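Local atomic coordinates of peridinin-chlorophyll A protein (Amphidinium carterae, PDB entry 2C9E), a protein that binds peridinin, chlorophyll a and digalactosyl diacylglycerol, and probably serves as a water-soluble antenna that captures blue-green light for photosynthesis. Residues A[125-129]-A[130-134]; A[137-140]-A[141-145]; A[216-219]-A[220-224]. All blocks are in the same frame, centred on the assembly; numbering follows the deposited sequence.

Interaction 1 (A[125-129]-A[130-134]); sequences KLFAG and NNAFE. Unlike the reference sequence in segment 125-129: Ala128 (reference Gly). With PID (peridinin), chain D.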
# COMPACT_ATOMS: atom_id res chain seq x y z
N LYS A 125 -9.54 -10.21 -17.51
CA LYS A 125 -10.26 -8.99 -17.85
C LYS A 125 -9.32 -7.91 -18.35
O LYS A 125 -9.70 -7.12 -19.21
CB LYS A 125 -11.03 -8.38 -16.66
CG LYS A 125 -12.15 -9.24 -16.01
CD LYS A 125 -12.94 -8.43 -14.96
CE LYS A 125 -14.21 -9.17 -14.37
NZ LYS A 125 -13.93 -10.27 -13.36
N LEU A 126 -8.11 -7.83 -17.80
CA LEU A 126 -7.18 -6.78 -18.21
C LEU A 126 -6.72 -7.06 -19.67
O LEU A 126 -6.64 -6.15 -20.53
CB LEU A 126 -5.99 -6.72 -17.21
CG LEU A 126 -6.29 -6.18 -15.77
CD1 LEU A 126 -5.14 -6.45 -14.82
CD2 LEU A 126 -6.54 -4.68 -15.79
N PHE A 127 -6.44 -8.32 -19.95
CA PHE A 127 -6.05 -8.71 -21.29
C PHE A 127 -7.19 -8.37 -22.27
O PHE A 127 -6.95 -7.77 -23.33
CB PHE A 127 -5.77 -10.21 -21.34
CG PHE A 127 -5.33 -10.71 -22.70
CD1 PHE A 127 -4.23 -10.16 -23.33
CD2 PHE A 127 -5.93 -11.84 -23.27
CE1 PHE A 127 -3.72 -10.74 -24.52
CE2 PHE A 127 -5.43 -12.41 -24.45
CZ PHE A 127 -4.32 -11.86 -25.07
N ALA A 128 -8.43 -8.73 -21.93
CA ALA A 128 -9.53 -8.46 -22.82
C ALA A 128 -9.66 -6.99 -23.18
O ALA A 128 -10.21 -6.66 -24.21
CB ALA A 128 -10.79 -8.94 -22.22
N GLY A 129 -9.16 -6.10 -22.33
CA GLY A 129 -9.24 -4.68 -22.62
C GLY A 129 -8.01 -4.16 -23.33
O GLY A 129 -7.93 -2.96 -23.59
N ASN A 130 -7.04 -5.03 -23.62
CA ASN A 130 -5.85 -4.59 -24.34
C ASN A 130 -5.86 -5.18 -25.76
O ASN A 130 -6.70 -6.04 -26.12
CB ASN A 130 -4.54 -5.05 -23.66
CG ASN A 130 -4.37 -4.52 -22.23
OD1 ASN A 130 -4.83 -3.43 -21.88
ND2 ASN A 130 -3.67 -5.30 -21.42
N ASN A 131 -4.94 -4.70 -26.58
CA ASN A 131 -4.83 -5.28 -27.90
C ASN A 131 -4.05 -6.56 -27.62
O ASN A 131 -2.97 -6.52 -27.02
CB ASN A 131 -4.05 -4.37 -28.82
CG ASN A 131 -3.69 -5.06 -30.10
OD1 ASN A 131 -2.76 -5.90 -30.16
ND2 ASN A 131 -4.45 -4.76 -31.15
N ALA A 132 -4.57 -7.69 -28.04
CA ALA A 132 -3.89 -8.93 -27.74
C ALA A 132 -2.45 -9.10 -28.22
O ALA A 132 -1.61 -9.59 -27.46
CB ALA A 132 -4.74 -10.10 -28.21
N PHE A 133 -2.14 -8.72 -29.47
CA PHE A 133 -0.79 -8.85 -29.99
C PHE A 133 0.13 -7.93 -29.17
O PHE A 133 1.29 -8.24 -28.86
CB PHE A 133 -0.72 -8.43 -31.48
CG PHE A 133 -1.23 -9.47 -32.48
CD1 PHE A 133 -0.80 -10.79 -32.43
CD2 PHE A 133 -2.12 -9.09 -33.49
CE1 PHE A 133 -1.26 -11.74 -33.39
CE2 PHE A 133 -2.58 -10.01 -34.45
CZ PHE A 133 -2.15 -11.35 -34.39
N GLU A 134 -0.40 -6.77 -28.84
CA GLU A 134 0.37 -5.82 -28.08
C GLU A 134 0.73 -6.40 -26.70
O GLU A 134 1.89 -6.47 -26.35
CB GLU A 134 -0.42 -4.53 -27.97
CG GLU A 134 0.38 -3.37 -27.49
CD GLU A 134 -0.26 -2.02 -27.90
OE1 GLU A 134 -1.46 -1.99 -28.21
OE2 GLU A 134 0.47 -1.00 -27.89
C1 PID D . -3.10 -13.30 -20.43
C2 PID D . -3.22 -14.54 -21.32
C3 PID D . -1.82 -14.97 -21.78
C4 PID D . -1.21 -13.83 -22.60
C5 PID D . -0.91 -12.57 -21.77
C6 PID D . -1.99 -12.28 -20.71
C7 PID D . -2.15 -10.93 -20.39
C8 PID D . -1.81 -10.31 -19.19
C9 PID D . -1.98 -8.95 -18.91
C10 PID D . -2.51 -7.96 -19.74
C11 PID D . -1.68 -8.36 -17.75
C12 PID D . -2.03 -7.08 -17.80
C13 PID D . -2.06 -6.23 -16.69
C14 PID D . -2.47 -4.90 -16.61
C15 PID D . -2.48 -4.26 -15.37
C16 PID D . -2.96 -2.97 -15.11
C17 PID D . -2.99 -2.49 -13.80
C18 PID D . -3.56 -1.27 -13.43
C19 PID D . -3.63 -0.86 -12.10
C20 PID D . -4.30 0.31 -11.74
C21 PID D . -4.49 0.81 -10.44
C22 PID D . -5.26 1.95 -10.24
C23 PID D . -5.55 2.53 -9.10
C24 PID D . -5.95 3.09 -7.98
C25 PID D . -5.18 4.24 -7.30
C26 PID D . -5.31 4.21 -5.78
C27 PID D . -6.75 4.04 -5.28
C28 PID D . -7.28 2.71 -5.84
C29 PID D . -7.30 2.67 -7.37
C30 PID D . -7.77 4.28 -3.12
C31 PID D . -7.62 4.52 -1.62
CM1 PID D . -4.42 -12.84 -19.81
CM2 PID D . -0.77 -11.41 -22.76
CM3 PID D . 0.44 -12.77 -21.07
CM4 PID D . -2.95 -4.16 -17.86
CM5 PID D . -3.80 0.13 -9.25
CM6 PID D . -3.69 4.19 -7.64
CM7 PID D . -5.77 5.55 -7.83
CM8 PID D . -7.69 1.25 -7.79
O1 PID D . -1.94 -13.20 -19.61
O2 PID D . -1.94 -16.12 -22.61
O3 PID D . -2.80 -8.08 -20.94
O4 PID D . -2.54 -6.79 -19.04
O5 PID D . -8.30 3.59 -7.83
O6 PID D . -6.64 4.05 -3.85
O7 PID D . -8.88 4.36 -3.65
O HOH W 1 -6.67 -3.55 -20.14
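Phe127, in the last turn of helix 119-128, reaches past the turn to Ala132 at the start of the next helix, and its side chain runs along one end of a peridinin molecule on the way. Its CG lies anti to the backbone N (chi1 -179°), which sends the ring along the pigment. CB starts 3.3 Å from peridinin CM1, the methyl on the epoxide carbon C1, and CG is still beside that methyl. CD1 then comes within 3.5 Å of the lactone carbonyl oxygen O3 of peridinin, while CE1 meets the ring methyl CM2 of the pigment. At the tip CZ touches Ala132 CB at 3.6 Å. One face of the phenyl ring is covered by peridinin C1 and C6, off toward the rim.

The turn is closed by the backbone bond from Asn130 N to Phe127 O (2.8 Å). The Asn130 amide is used at both ends: ND2 donates to peridinin O3 at 3.0 Å, a bond bent to 138°, and a water donates both to OD1 of Asn130 and to Leu126 O. This fixes which way the amide faces and puts an N-H on the lactone carbonyl, which may polarise the conjugated chain. Leu126 CD1 packs on that chain at peridinin C15. Just past the turn, Asn131 is the N-cap of the new helix: its OD1 accepts from Glu134 N in the carbonyl plane.

The turn thus joins helix 119-128 to helix 132-152; Asn130 rests on Ile17 of helix 2-18, Leu126 on Ile29 of helix 28-39.

Interaction 2 (A[137-140]-A[141-145]); sequences KAYD and SFKAL. With DGD (digalactosyl diacyl glycerol (dgdg)), chain G.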
# COMPACT_ATOMS: atom_id res chain seq x y z
N LYS A 137 3.40 -9.24 -26.82
CA LYS A 137 4.72 -8.70 -27.04
C LYS A 137 5.23 -8.09 -25.70
O LYS A 137 6.38 -8.28 -25.32
CB LYS A 137 4.65 -7.64 -28.16
CG LYS A 137 5.97 -6.86 -28.40
CD LYS A 137 5.85 -6.05 -29.67
CE LYS A 137 6.62 -4.78 -29.51
NZ LYS A 137 5.70 -3.79 -28.81
N ALA A 138 4.38 -7.37 -25.00
CA ALA A 138 4.76 -6.81 -23.71
C ALA A 138 5.16 -7.94 -22.70
O ALA A 138 6.16 -7.83 -22.00
CB ALA A 138 3.60 -6.00 -23.14
N TYR A 139 4.38 -9.01 -22.66
CA TYR A 139 4.67 -10.11 -21.75
C TYR A 139 5.99 -10.78 -22.09
O TYR A 139 6.77 -11.16 -21.21
CB TYR A 139 3.54 -11.17 -21.74
CG TYR A 139 3.81 -12.32 -20.77
CD1 TYR A 139 3.93 -12.08 -19.39
CD2 TYR A 139 3.99 -13.62 -21.23
CE1 TYR A 139 4.22 -13.11 -18.52
CE2 TYR A 139 4.29 -14.65 -20.36
CZ TYR A 139 4.39 -14.39 -19.01
OH TYR A 139 4.61 -15.42 -18.14
N ASP A 140 6.28 -10.95 -23.37
CA ASP A 140 7.58 -11.54 -23.65
C ASP A 140 8.71 -10.65 -23.18
O ASP A 140 9.73 -11.15 -22.69
CB ASP A 140 7.72 -11.98 -25.12
CG ASP A 140 7.60 -13.51 -25.25
OD1 ASP A 140 6.47 -14.05 -25.13
OD2 ASP A 140 8.65 -14.20 -25.37
N SER A 141 8.52 -9.33 -23.26
CA SER A 141 9.56 -8.40 -22.80
C SER A 141 9.58 -8.38 -21.26
O SER A 141 10.63 -8.16 -20.66
CB SER A 141 9.33 -6.98 -23.36
OG SER A 141 8.58 -6.18 -22.46
N PHE A 142 8.43 -8.62 -20.62
CA PHE A 142 8.37 -8.72 -19.13
C PHE A 142 9.21 -9.96 -18.68
O PHE A 142 10.02 -9.89 -17.73
CB PHE A 142 6.93 -8.87 -18.66
CG PHE A 142 6.79 -9.17 -17.18
CD1 PHE A 142 7.05 -8.20 -16.22
CD2 PHE A 142 6.39 -10.42 -16.74
CE1 PHE A 142 6.90 -8.50 -14.86
CE2 PHE A 142 6.24 -10.69 -15.39
CZ PHE A 142 6.49 -9.74 -14.48
N LYS A 143 9.05 -11.09 -19.38
CA LYS A 143 9.82 -12.26 -19.04
C LYS A 143 11.31 -11.99 -19.13
O LYS A 143 12.07 -12.36 -18.23
CB LYS A 143 9.45 -13.41 -19.97
CG LYS A 143 8.00 -13.88 -19.81
CD LYS A 143 7.84 -15.28 -20.32
CE LYS A 143 7.76 -15.35 -21.82
NZ LYS A 143 7.25 -16.69 -22.27
N ALA A 144 11.74 -11.32 -20.20
CA ALA A 144 13.18 -11.05 -20.34
C ALA A 144 13.66 -10.17 -19.19
O ALA A 144 14.77 -10.32 -18.69
CB ALA A 144 13.48 -10.41 -21.71
N LEU A 145 12.83 -9.24 -18.75
CA LEU A 145 13.21 -8.40 -17.59
C LEU A 145 13.31 -9.27 -16.30
O LEU A 145 14.22 -9.10 -15.48
CB LEU A 145 12.13 -7.34 -17.35
CG LEU A 145 12.43 -5.99 -16.75
CD1 LEU A 145 11.17 -5.47 -16.18
CD2 LEU A 145 13.50 -6.03 -15.72
C1A DGD G . 1.32 -10.94 -11.23
C2A DGD G . 0.65 -9.86 -10.41
C3A DGD G . 0.69 -10.17 -8.88
C4A DGD G . 0.40 -8.95 -8.05
C5A DGD G . 1.15 -8.96 -6.74
C6A DGD G . 0.73 -7.85 -5.81
C7A DGD G . 1.14 -6.46 -6.30
C8A DGD G . 0.29 -5.30 -5.63
C9A DGD G . 1.15 -4.42 -4.63
CAA DGD G . 1.65 -3.15 -5.28
CBA DGD G . 2.44 -2.16 -4.41
CCA DGD G . 1.72 -1.53 -3.21
CDA DGD G . 2.67 -0.47 -2.59
CEA DGD G . 2.11 0.31 -1.39
CFA DGD G . 0.93 1.27 -1.73
CGA DGD G . 1.41 2.72 -1.92
CHA DGD G . 0.40 3.60 -2.65
CIA DGD G . -0.28 2.95 -3.84
O1A DGD G . 1.49 -12.04 -10.68
C1B DGD G . 2.23 -10.06 -16.14
C2B DGD G . 2.98 -8.79 -16.45
C3B DGD G . 2.21 -7.87 -17.39
C4B DGD G . 2.31 -8.36 -18.83
C5B DGD G . 2.35 -7.24 -19.84
C6B DGD G . 1.08 -7.26 -20.68
C7B DGD G . 0.31 -5.94 -20.57
C8B DGD G . 1.19 -4.80 -20.14
C9B DGD G . 0.69 -4.13 -18.87
CAB DGD G . 0.58 -2.62 -19.13
CBB DGD G . 0.26 -1.87 -17.89
CCB DGD G . 1.03 -0.59 -17.87
CDB DGD G . 1.93 -0.50 -16.67
CEB DGD G . 3.30 -0.92 -17.03
CFB DGD G . 3.49 -2.39 -16.94
CGB DGD G . 3.38 -2.88 -15.50
CHB DGD G . 3.31 -4.40 -15.46
CIB DGD G . 1.86 -4.93 -15.42
O1B DGD G . 1.11 -10.24 -16.68
O1G DGD G . 1.18 -10.97 -12.53
C1G DGD G . 1.85 -12.02 -13.15
C2G DGD G . 1.69 -11.78 -14.65
O2G DGD G . 2.52 -10.60 -14.98
C3G DGD G . 2.15 -13.05 -15.39
O3G DGD G . 1.01 -13.91 -15.18
C1D DGD G . 1.21 -15.25 -15.57
C2D DGD G . 0.14 -16.18 -14.89
O2D DGD G . 0.31 -16.15 -13.47
C3D DGD G . 0.38 -17.59 -15.36
O3D DGD G . -0.58 -18.48 -14.75
C4D DGD G . 0.36 -17.67 -16.89
O4D DGD G . -0.93 -17.37 -17.39
C5D DGD G . 1.32 -16.64 -17.45
O5D DGD G . 1.50 -17.58 -19.65
C6D DGD G . 1.03 -16.46 -18.93
O6D DGD G . 1.08 -15.32 -16.98
C1E DGD G . 0.49 -18.06 -20.55
C2E DGD G . 0.62 -19.57 -20.67
O2E DGD G . 0.40 -20.17 -19.38
C3E DGD G . 2.09 -19.85 -21.16
O3E DGD G . 2.27 -21.25 -21.41
C4E DGD G . 2.31 -19.06 -22.44
O4E DGD G . 1.32 -19.43 -23.39
C5E DGD G . 2.13 -17.56 -22.12
O6E DGD G . 0.74 -17.47 -21.85
C6E DGD G . 2.45 -16.69 -23.34
O5E DGD G . 3.87 -16.61 -23.56
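The Tyr139 ring carries the aliphatic chain of Lys143 on one face: CG of the lysine stands 3.9 Å from the centroid of the Tyr139 ring and 19° off the normal, a CH-pi contact between residues one helical turn apart. At the edge of the tyrosine, in its plane, lies O5E, the hydroxymethyl oxygen of the outer galactose of the lipid. The Phe142 ring has C2B, the first methylene of a lipid acyl chain, 3.7 Å above its plane and over its centre. At the edge of Phe142, near the ring plane, comes CE1 of Tyr139, 3.9 Å from Phe142 CD2. Both aromatic side chains leave the helix with CG anti to the backbone N, and this turns them together toward the lipid.

Beyond the tyrosine the Lys143 chain bends at chi3 (-78°), bringing CE beside the Asp140 carboxylate and NZ 3.6 Å from O5E of the galactose. The salt bridge from NZ to Asp140 OD1 is long, at 4.0 Å, a loose pairing of charges. Tyr139 OH itself approaches the inner galactose at C5D.

Ordinary helical hydrogen bonds run underneath. Ala138 O takes two donors, Phe142 N at 2.8 Å and the hydroxyl OG of Ser141 at 3.0 Å, so the serine folds its polar end back onto its own helix while its side chain rests on Phe10 and Ala13 of helix 2-18.

Chemically, this side of helix 132-152 suits an amphiphilic lipid: Ala138 and Phe142 meet mainly the acyl chain and its ester, Tyr139 spans glycerol and sugars, and Lys143, with Asp140 more distantly, faces the outer galactose.

Interaction 3 (A[216-219]-A[220-224]); sequences KMMA and DGIDK. With MG (magnesium ion), chain L; PID (peridinin), chain D.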
# COMPACT_ATOMS: atom_id res chain seq x y z
N LYS A 216 -7.74 13.36 -10.52
CA LYS A 216 -6.59 14.23 -10.26
C LYS A 216 -6.34 14.44 -8.81
O LYS A 216 -5.19 14.45 -8.38
CB LYS A 216 -6.75 15.61 -10.94
CG LYS A 216 -6.49 15.58 -12.44
CD LYS A 216 -6.32 17.01 -12.97
CE LYS A 216 -6.13 17.04 -14.49
NZ LYS A 216 -5.99 18.45 -15.04
N MET A 217 -7.41 14.60 -8.05
CA MET A 217 -7.23 14.82 -6.63
C MET A 217 -6.71 13.52 -5.97
O MET A 217 -5.90 13.56 -5.00
CB MET A 217 -8.54 15.28 -5.96
CG MET A 217 -8.28 15.62 -4.51
SD MET A 217 -9.62 16.32 -3.67
CE MET A 217 -9.55 17.93 -4.48
N MET A 218 -7.16 12.39 -6.50
CA MET A 218 -6.71 11.09 -5.94
C MET A 218 -5.20 10.86 -6.22
O MET A 218 -4.42 10.44 -5.32
CB MET A 218 -7.57 9.97 -6.55
CG MET A 218 -7.14 8.53 -6.19
SD MET A 218 -7.21 8.12 -4.45
CE MET A 218 -8.96 7.90 -4.11
N ALA A 219 -4.77 11.14 -7.47
CA ALA A 219 -3.33 10.98 -7.81
C ALA A 219 -2.52 11.92 -6.89
O ALA A 219 -1.41 11.59 -6.42
CB ALA A 219 -3.05 11.33 -9.31
N ASP A 220 -3.07 13.10 -6.64
CA ASP A 220 -2.37 14.06 -5.80
C ASP A 220 -2.31 13.57 -4.38
O ASP A 220 -1.31 13.76 -3.67
CB ASP A 220 -3.07 15.43 -5.80
CG ASP A 220 -2.24 16.45 -5.04
OD1 ASP A 220 -1.14 16.74 -5.52
OD2 ASP A 220 -2.65 16.93 -3.95
N GLY A 221 -3.39 12.95 -3.95
CA GLY A 221 -3.41 12.39 -2.61
C GLY A 221 -2.36 11.29 -2.49
O GLY A 221 -1.61 11.22 -1.51
N ILE A 222 -2.29 10.43 -3.50
CA ILE A 222 -1.30 9.34 -3.45
C ILE A 222 0.09 9.93 -3.41
O ILE A 222 0.97 9.46 -2.66
CB ILE A 222 -1.37 8.43 -4.68
CG1 ILE A 222 -2.75 7.72 -4.73
CG2 ILE A 222 -0.18 7.45 -4.67
CD1 ILE A 222 -3.07 6.85 -3.48
N ASP A 223 0.30 10.94 -4.24
CA ASP A 223 1.59 11.58 -4.33
C ASP A 223 1.99 12.19 -3.00
O ASP A 223 3.12 12.00 -2.55
CB ASP A 223 1.57 12.66 -5.41
CG ASP A 223 2.94 13.11 -5.77
OD1 ASP A 223 3.87 12.34 -5.45
OD2 ASP A 223 3.11 14.21 -6.35
N LYS A 224 1.07 12.92 -2.36
CA LYS A 224 1.38 13.54 -1.07
C LYS A 224 1.68 12.48 -0.04
O LYS A 224 2.50 12.71 0.87
CB LYS A 224 0.21 14.41 -0.59
CG LYS A 224 0.24 15.89 -1.12
CD LYS A 224 -0.99 16.64 -0.67
CE LYS A 224 -0.94 18.10 -1.11
NZ LYS A 224 -0.69 18.25 -2.60
MG MG L . 5.66 13.87 -6.34
C1 PID D . -3.10 -13.30 -20.43
C2 PID D . -3.22 -14.54 -21.32
C3 PID D . -1.82 -14.97 -21.78
C4 PID D . -1.21 -13.83 -22.60
C5 PID D . -0.91 -12.57 -21.77
C6 PID D . -1.99 -12.28 -20.71
C7 PID D . -2.15 -10.93 -20.39
C8 PID D . -1.81 -10.31 -19.19
C9 PID D . -1.98 -8.95 -18.91
C10 PID D . -2.51 -7.96 -19.74
C11 PID D . -1.68 -8.36 -17.75
C12 PID D . -2.03 -7.08 -17.80
C13 PID D . -2.06 -6.23 -16.69
C14 PID D . -2.47 -4.90 -16.61
C15 PID D . -2.48 -4.26 -15.37
C16 PID D . -2.96 -2.97 -15.11
C17 PID D . -2.99 -2.49 -13.80
C18 PID D . -3.56 -1.27 -13.43
C19 PID D . -3.63 -0.86 -12.10
C20 PID D . -4.30 0.31 -11.74
C21 PID D . -4.49 0.81 -10.44
C22 PID D . -5.26 1.95 -10.24
C23 PID D . -5.55 2.53 -9.10
C24 PID D . -5.95 3.09 -7.98
C25 PID D . -5.18 4.24 -7.30
C26 PID D . -5.31 4.21 -5.78
C27 PID D . -6.75 4.04 -5.28
C28 PID D . -7.28 2.71 -5.84
C29 PID D . -7.30 2.67 -7.37
C30 PID D . -7.77 4.28 -3.12
C31 PID D . -7.62 4.52 -1.62
CM1 PID D . -4.42 -12.84 -19.81
CM2 PID D . -0.77 -11.41 -22.76
CM3 PID D . 0.44 -12.77 -21.07
CM4 PID D . -2.95 -4.16 -17.86
CM5 PID D . -3.80 0.13 -9.25
CM6 PID D . -3.69 4.19 -7.64
CM7 PID D . -5.77 5.55 -7.83
CM8 PID D . -7.69 1.25 -7.79
O1 PID D . -1.94 -13.20 -19.61
O2 PID D . -1.94 -16.12 -22.61
O3 PID D . -2.80 -8.08 -20.94
O4 PID D . -2.54 -6.79 -19.04
O5 PID D . -8.30 3.59 -7.83
O6 PID D . -6.64 4.05 -3.85
O7 PID D . -8.88 4.36 -3.65
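Residues 216-224 form an unbroken run of helix 215-231, and four i to i+4 bonds cross its middle: Asp220 N to Lys216 O, Gly221 N to Met217 O, Ile222 N to Met218 O and Asp223 N to Ala219 O, all between 2.8 and 3.1 Å.

Met218 and Ile222 share one side of the helix, with SD of Met218 4.4 Å from CD1 of Ile222. Met218 CG, anti to the backbone N, meets the peridinin methyl CM7; bends at chi2 (62°) and chi3 (75°) curl the chain so that CE reaches the acetate oxygen O7 of peridinin at 3.6 Å. Cutting Met218 back to an alanine removes CG, SD and CE and is likely to open a gap beside the acetate and CM7, with Ile222 CD1 losing its sulfur neighbour. Ile222 also touches a chlorophyll.

Asp220 OD2 holds Lys224 NZ at 2.7 Å through its syn lone pair, and OD1 pairs with Lys78, which also bonds Asp223 OD2. Asp223 grips the magnesium ion with both carboxylate oxygens, OD1 at 2.5 Å and OD2 at 2.6 Å. Ser71 and Asp75 of helix 60-77 bind the same ion, making this a bidentate carboxylate in a magnesium site that ties two helices together.

Overall arrangement
One peridinin joins interaction 1 to interaction 3. Its epoxide ring and lactone lie at 125-134, in the first half of the chain, and its acetate end at Met218 in the second; the two contacts never touch, with centres about 27 Å and nearest atoms about 16 Å apart. Interactions 1 and 2 follow each other along the chain, centres about 15 Å apart, and share helix 132-152. Tyr139 also lines this peridinin, while the side chain of Asn130 comes to about 4 Å from a galactolipid, so pigment and lipid pockets adjoin here. Interaction 3 lies about 30 Å from interaction 2, centre to centre, and alone of the three includes a magnesium ligand.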